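PDB 5DQV: uncharacterized protein from Bacillus subtilis, which probably hydrolyses nucleotides to release pyrophosphate, as a metal-dependent pyrophosphohydrolase of the HD-domain class. Local coordinates for residues I75-V79 and S80-N84. Residues are numbered along the deposited sequence; the frame is centred on the assembly and turned at random.
Sequences IRLSV and SEVYN
S78 and E81 grip each other twice at the start of helix 79-88. The hydroxyl OG of S78 accepts the backbone N-H of E81 at 3.1 Å (OG to N), with a bend in the bond (N-H...O 151°). In return, OE1 of E81 takes the backbone N-H of S78, OE1 to N being 3.0 Å and nearly straight at 168°; the donor reaches the carboxylate oxygen from above its plane. With chi1 at 71°, S78 OG sits between its own backbone N and carbonyl carbon, within reach of the E81 amide, while the E81 chain leaves with CG anti to its carbonyl carbon and runs extended beyond it, bringing OE1 to the backbone N of S78. With S78 as N-cap, this reciprocal pair is a capping box, and it marks where the loop after helix 54-63 turns into helix 79-88 within the HD domain, at the protein surface. Replacing S78 by alanine removes OG, which would probably leave the E81 amide with no more than its weak bond to S78 O and take one partner from the bound water. The O of that water lies 2.9 Å from S78 OG and bonds weakly to S80 OG as well.

Backbone bonds carry the turn onward: V82 N donates to S78 O, and Y83 N to V79 O at 2.9 Å, almost straight.

Apolar contact comes from L77, just ahead of the cap. Its CB lies 3.9 Å from CG2 of V82, and CD1 also nears that methyl, the two side chains crossing at about a right angle. L77 CD2 meanwhile rests 3.5 Å from OE1 of E81. Outside the turn, L77 also touches W19 of helix 8-24, whereas V79 and V82 both pack on I100 of helix 93-106.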
# COMPACT_ATOMS: atom_id res chain seq x y z
N ILE A 75 -19.85 14.84 -1.60
CA ILE A 75 -20.39 13.76 -0.79
C ILE A 75 -20.59 14.13 0.65
O ILE A 75 -21.60 13.75 1.25
CB ILE A 75 -19.49 12.51 -0.93
CG1 ILE A 75 -19.63 11.96 -2.38
CG2 ILE A 75 -19.84 11.47 0.15
CD1 ILE A 75 -18.67 10.80 -2.74
N ARG A 76 -19.63 14.86 1.23
CA ARG A 76 -19.65 15.20 2.64
C ARG A 76 -21.00 15.82 3.05
O ARG A 76 -21.56 16.61 2.29
CB ARG A 76 -18.46 16.16 2.93
CG ARG A 76 -18.23 16.48 4.41
CD ARG A 76 -17.04 17.42 4.62
NE ARG A 76 -17.19 18.09 5.92
CZ ARG A 76 -16.73 19.32 6.23
NH1 ARG A 76 -16.08 20.04 5.37
NH2 ARG A 76 -16.96 19.84 7.44
N LEU A 77 -21.52 15.41 4.21
CA LEU A 77 -22.80 15.94 4.75
C LEU A 77 -22.55 16.92 5.88
O LEU A 77 -21.50 16.86 6.51
CB LEU A 77 -23.63 14.79 5.33
CG LEU A 77 -24.06 13.76 4.28
CD1 LEU A 77 -25.01 12.71 4.84
CD2 LEU A 77 -24.63 14.51 3.04
N SER A 78 -23.50 17.82 6.08
CA SER A 78 -23.53 18.65 7.25
C SER A 78 -24.08 17.82 8.39
O SER A 78 -24.75 16.77 8.19
CB SER A 78 -24.40 19.87 7.03
OG SER A 78 -25.75 19.49 7.00
N VAL A 79 -23.86 18.30 9.59
CA VAL A 79 -24.35 17.61 10.76
C VAL A 79 -25.87 17.58 10.75
O VAL A 79 -26.50 16.53 11.07
CB VAL A 79 -23.80 18.25 12.06
CG1 VAL A 79 -24.56 17.73 13.31
CG2 VAL A 79 -22.28 18.01 12.17
N SER A 80 -26.49 18.69 10.36
CA SER A 80 -27.98 18.70 10.29
C SER A 80 -28.51 17.68 9.29
O SER A 80 -29.56 17.08 9.53
CB SER A 80 -28.56 20.11 10.07
OG SER A 80 -28.48 20.53 8.74
N GLU A 81 -27.80 17.44 8.20
CA GLU A 81 -28.27 16.46 7.22
C GLU A 81 -28.24 15.07 7.81
O GLU A 81 -29.16 14.29 7.58
CB GLU A 81 -27.41 16.52 5.92
CG GLU A 81 -27.86 17.67 5.00
CD GLU A 81 -26.81 18.12 3.97
OE1 GLU A 81 -25.63 17.73 4.04
OE2 GLU A 81 -27.16 18.94 3.15
N VAL A 82 -27.18 14.74 8.55
CA VAL A 82 -27.08 13.45 9.21
C VAL A 82 -28.18 13.29 10.26
O VAL A 82 -28.87 12.30 10.28
CB VAL A 82 -25.69 13.27 9.86
CG1 VAL A 82 -25.65 12.00 10.64
CG2 VAL A 82 -24.58 13.26 8.75
N TYR A 83 -28.32 14.28 11.13
CA TYR A 83 -29.35 14.31 12.15
C TYR A 83 -30.77 14.07 11.56
O TYR A 83 -31.50 13.20 12.01
CB TYR A 83 -29.31 15.64 12.94
CG TYR A 83 -30.41 15.73 13.97
CD1 TYR A 83 -30.24 15.19 15.25
CD2 TYR A 83 -31.65 16.31 13.66
CE1 TYR A 83 -31.24 15.28 16.20
CE2 TYR A 83 -32.67 16.37 14.61
CZ TYR A 83 -32.45 15.85 15.87
OH TYR A 83 -33.42 15.89 16.79
N ASN A 84 -31.11 14.83 10.51
CA ASN A 84 -32.45 14.79 9.90
C ASN A 84 -32.78 13.44 9.31
O ASN A 84 -33.93 12.96 9.42
CB ASN A 84 -32.60 15.91 8.87
CG ASN A 84 -32.68 17.31 9.51
OD1 ASN A 84 -32.90 17.44 10.69
ND2 ASN A 84 -32.59 18.36 8.67
O HOH W 1 -27.07 21.92 6.07